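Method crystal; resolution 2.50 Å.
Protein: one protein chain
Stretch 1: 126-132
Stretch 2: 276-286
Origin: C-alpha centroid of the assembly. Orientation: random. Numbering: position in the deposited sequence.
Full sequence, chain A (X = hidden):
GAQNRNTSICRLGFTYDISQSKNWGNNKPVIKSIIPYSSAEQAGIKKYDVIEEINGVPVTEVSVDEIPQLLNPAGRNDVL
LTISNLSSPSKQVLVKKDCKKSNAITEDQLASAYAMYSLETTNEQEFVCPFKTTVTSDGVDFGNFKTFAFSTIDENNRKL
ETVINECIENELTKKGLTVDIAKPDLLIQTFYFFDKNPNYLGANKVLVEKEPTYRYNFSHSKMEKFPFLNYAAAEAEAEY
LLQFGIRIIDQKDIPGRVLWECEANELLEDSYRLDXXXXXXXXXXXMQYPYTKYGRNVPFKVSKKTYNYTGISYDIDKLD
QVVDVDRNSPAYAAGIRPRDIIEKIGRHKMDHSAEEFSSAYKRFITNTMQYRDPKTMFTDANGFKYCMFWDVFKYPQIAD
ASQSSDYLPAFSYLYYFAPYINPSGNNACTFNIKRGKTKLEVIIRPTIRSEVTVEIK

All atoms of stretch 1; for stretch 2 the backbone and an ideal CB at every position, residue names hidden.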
# COMPACT_ATOMS: atom_id res chain seq x y z
N GLU A 126 4.91 6.13 19.84
CA GLU A 126 4.00 5.58 18.85
C GLU A 126 4.74 5.39 17.57
O GLU A 126 5.68 6.14 17.28
CB GLU A 126 2.82 6.52 18.61
CG GLU A 126 1.75 6.55 19.68
CD GLU A 126 0.88 7.80 19.69
OE1 GLU A 126 1.22 8.79 19.00
OE2 GLU A 126 -0.13 7.81 20.44
N PHE A 127 4.31 4.41 16.79
CA PHE A 127 4.82 4.10 15.45
C PHE A 127 3.74 3.37 14.63
O PHE A 127 2.82 2.78 15.20
CB PHE A 127 6.12 3.31 15.50
CG PHE A 127 6.06 1.96 16.17
CD1 PHE A 127 6.24 1.84 17.54
CD2 PHE A 127 5.96 0.80 15.40
CE1 PHE A 127 6.23 0.58 18.15
CE2 PHE A 127 5.96 -0.46 16.01
CZ PHE A 127 6.10 -0.56 17.38
N VAL A 128 3.84 3.47 13.30
CA VAL A 128 2.88 2.88 12.37
C VAL A 128 3.65 1.94 11.45
O VAL A 128 4.75 2.28 11.00
CB VAL A 128 2.07 3.95 11.59
CG1 VAL A 128 0.92 3.30 10.84
CG2 VAL A 128 1.51 5.03 12.52
N CYS A 129 3.08 0.73 11.21
CA CYS A 129 3.71 -0.29 10.34
C CYS A 129 2.96 -0.47 9.04
O CYS A 129 1.72 -0.44 9.01
CB CYS A 129 3.86 -1.61 11.07
SG CYS A 129 5.03 -1.56 12.45
N PRO A 130 3.70 -0.68 7.93
CA PRO A 130 3.04 -0.84 6.63
C PRO A 130 2.63 -2.29 6.44
O PRO A 130 3.20 -3.03 5.64
CB PRO A 130 4.11 -0.36 5.64
CG PRO A 130 5.40 -0.70 6.30
CD PRO A 130 5.17 -0.80 7.79
N PHE A 131 1.67 -2.70 7.26
CA PHE A 131 1.15 -4.06 7.21
C PHE A 131 -0.22 -4.08 6.57
O PHE A 131 -1.11 -3.35 7.02
CB PHE A 131 1.05 -4.68 8.64
CG PHE A 131 2.32 -4.80 9.46
CD1 PHE A 131 3.57 -4.84 8.85
CD2 PHE A 131 2.26 -4.94 10.85
CE1 PHE A 131 4.74 -4.97 9.61
CE2 PHE A 131 3.42 -5.08 11.61
CZ PHE A 131 4.66 -5.08 10.98
N LYS A 132 -0.41 -4.91 5.55
CA LYS A 132 -1.72 -5.11 4.97
C LYS A 132 -2.22 -6.43 5.58
O LYS A 132 -1.60 -7.49 5.39
CB LYS A 132 -1.70 -5.12 3.41
CG LYS A 132 -3.01 -5.54 2.73
CD LYS A 132 -4.07 -4.41 2.70
CE LYS A 132 -5.44 -4.95 2.33
NZ LYS A 132 -6.18 -5.52 3.49
N UNK A 276 16.45 -10.77 9.65
CA UNK A 276 16.45 -9.70 10.65
C UNK A 276 15.10 -9.01 10.64
O UNK A 276 14.52 -8.79 11.71
CB UNK A 276 17.57 -8.69 10.39
N UNK A 277 14.55 -8.74 9.44
CA UNK A 277 13.24 -8.13 9.25
C UNK A 277 12.15 -8.98 9.92
O UNK A 277 11.36 -8.43 10.69
CB UNK A 277 12.94 -7.96 7.76
N UNK A 278 12.10 -10.32 9.62
CA UNK A 278 11.13 -11.29 10.19
C UNK A 278 11.21 -11.31 11.74
O UNK A 278 10.17 -11.21 12.40
CB UNK A 278 11.40 -12.69 9.64
N UNK A 279 12.44 -11.40 12.30
CA UNK A 279 12.68 -11.41 13.75
C UNK A 279 12.01 -10.23 14.45
O UNK A 279 11.41 -10.43 15.50
CB UNK A 279 14.18 -11.39 14.03
N UNK A 280 12.10 -9.01 13.86
CA UNK A 280 11.53 -7.78 14.42
C UNK A 280 10.02 -7.71 14.21
O UNK A 280 9.30 -7.41 15.16
CB UNK A 280 12.20 -6.55 13.79
N UNK A 281 9.54 -7.97 12.99
CA UNK A 281 8.14 -7.75 12.58
C UNK A 281 7.19 -8.92 12.74
O UNK A 281 6.02 -8.63 12.98
CB UNK A 281 8.12 -7.33 11.11
N UNK A 282 7.65 -10.20 12.70
CA UNK A 282 6.73 -11.33 12.97
C UNK A 282 5.93 -11.05 14.30
O UNK A 282 4.69 -11.15 14.26
CB UNK A 282 7.52 -12.64 13.08
N UNK A 283 6.58 -10.66 15.44
CA UNK A 283 5.80 -10.40 16.68
C UNK A 283 4.83 -9.21 16.56
O UNK A 283 3.76 -9.25 17.17
CB UNK A 283 6.76 -10.14 17.84
N UNK A 284 5.17 -8.18 15.79
CA UNK A 284 4.27 -7.02 15.59
C UNK A 284 3.09 -7.41 14.67
O UNK A 284 1.94 -7.10 14.99
CB UNK A 284 5.04 -5.84 14.99
N UNK A 285 3.38 -8.11 13.56
CA UNK A 285 2.40 -8.62 12.59
C UNK A 285 1.39 -9.59 13.21
O UNK A 285 0.21 -9.50 12.90
CB UNK A 285 3.13 -9.32 11.44
N UNK A 286 1.86 -10.50 14.07
CA UNK A 286 0.98 -11.51 14.69
C UNK A 286 0.16 -10.97 15.86
O UNK A 286 -0.72 -11.70 16.34
CB UNK A 286 1.82 -12.69 15.18

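Stretch 1 runs as a strand from 126 to 129 and resumes at 131, so Phe127, Cys129 and Phe131 all direct CA-to-CB toward stretch 2. What they offer is two aromatic rings and a thiol, with no charge, so apolar partners are expected where the helix comes near.

Position 276 is helical (phi/psi -64/-43), and its ideal CB has nothing of stretch 1 within 5.5 Å. Almost any helix-compatible side chain would do; the residue is Glu276, which stays out of reach.

At position 277 CA-to-CB points sideways and the ideal CB is again without a neighbour. A short side chain would make no contact, whereas a long or aromatic one could extend to the Phe131 ring. Tyr277 does so: with chi1 at t, its end comes nearer than its CB, and OH lies 4.0 Å from Phe131 CE1, at the ring edge. This is a van der Waals approach; the hydroxyl is hydrogen-bonded elsewhere in the structure.

Positions 278, 279 and 280 give no constraint from stretch 1, since all three are out of reach; small, charged or branched residues fit equally. They are Ala278, Arg279 and Val280.

Position 281 points toward stretch 1, its ideal CB 4.1 Å from Phe131 CZ. A flat or medium-sized side chain could lie along the ring edge, so aromatic, histidine or aliphatic residues are all plausible. The residue is His281, in the m rotamer. Its CD2 sits 3.7 Å from Phe131 CZ, and each atom lies near the plane of the other ring, an edge-to-edge meeting rather than a stack. Its ND1 donates to Tyr277 O at 2.8 Å, with an N-H...acceptor angle of 156°, tying the imidazole back to the preceding turn.

Position 282 points away from stretch 1, which therefore does not select its side chain; it is Val282. Position 283 is out of reach. The helix is kinked here, the N atoms of 283 and 284 lacking bonds to the turn before, and phi is -64°, so proline is admissible among many choices. Pro283 has no amide hydrogen to give.

Position 284 is the most informative. Its CB points toward stretch 1, the ideal atom 3.8 Å from Phe131 CE2 and 5.0 Å from Cys129 SG, with the Phe127 ring beyond. A branched aliphatic or long flexible apolar side chain suits this apolar recess; leucine, isoleucine or methionine could serve. Leu284 (m, t) places CB 3.8 Å from Phe131 CE2, CD1 4.2 Å from Cys129 SG and CD2 4.0 Å from Phe127 CZ, at that ring's edge.

Position 285 points sideways, but its ideal CB is 4.3 Å from Phe131 CE2, so a flexible apolar chain could cover the ring. Met285, present as selenomethionine, puts CG 3.5 Å from Phe131 CZ and over the ring face, a CH-pi contact 13° off the normal. SE lies obliquely, 4.7 Å from the centroid of the Phe131 ring.

Position 286 is out of reach and unconstrained by stretch 1; it is Cys286.

Stretch 2, residues 276-286: EYARVHVPLMC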
# COMPACT_ATOMS: atom_id res chain seq x y z
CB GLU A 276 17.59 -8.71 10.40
CG GLU A 276 18.94 -9.23 10.89
CD GLU A 276 20.18 -8.41 10.59
OE1 GLU A 276 20.08 -7.16 10.52
OE2 GLU A 276 21.27 -9.02 10.49
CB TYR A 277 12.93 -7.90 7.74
CG TYR A 277 11.68 -7.07 7.56
CD1 TYR A 277 11.73 -5.69 7.58
CD2 TYR A 277 10.42 -7.68 7.52
CE1 TYR A 277 10.56 -4.92 7.53
CE2 TYR A 277 9.25 -6.92 7.48
CZ TYR A 277 9.33 -5.54 7.51
OH TYR A 277 8.19 -4.78 7.52
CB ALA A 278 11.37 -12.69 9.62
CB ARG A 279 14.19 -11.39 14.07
CG ARG A 279 14.87 -12.72 13.88
CD ARG A 279 16.18 -12.75 14.64
NE ARG A 279 17.01 -13.89 14.23
CZ ARG A 279 16.92 -15.12 14.75
NH1 ARG A 279 16.04 -15.38 15.71
NH2 ARG A 279 17.72 -16.08 14.32
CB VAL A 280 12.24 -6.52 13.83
CG1 VAL A 280 11.62 -5.21 14.31
CG2 VAL A 280 13.73 -6.53 14.15
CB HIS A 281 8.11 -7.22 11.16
CG HIS A 281 8.83 -5.91 11.06
ND1 HIS A 281 10.19 -5.84 10.83
CD2 HIS A 281 8.35 -4.64 11.23
CE1 HIS A 281 10.50 -4.55 10.82
NE2 HIS A 281 9.43 -3.79 11.04
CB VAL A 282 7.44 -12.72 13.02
CG1 VAL A 282 6.63 -13.76 13.82
CG2 VAL A 282 7.74 -13.24 11.62
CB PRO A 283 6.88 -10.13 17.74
CG PRO A 283 8.15 -10.64 17.17
CD PRO A 283 8.03 -10.50 15.69
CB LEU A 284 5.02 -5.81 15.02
CG LEU A 284 6.15 -5.21 15.85
CD1 LEU A 284 6.96 -4.25 15.00
CD2 LEU A 284 5.63 -4.51 17.13
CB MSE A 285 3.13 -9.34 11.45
CG MSE A 285 3.82 -8.40 10.50
SE MSE A 285 5.01 -9.28 9.26
CE MSE A 285 3.70 -10.17 8.28
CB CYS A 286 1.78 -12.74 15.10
SG CYS A 286 2.44 -13.65 13.69
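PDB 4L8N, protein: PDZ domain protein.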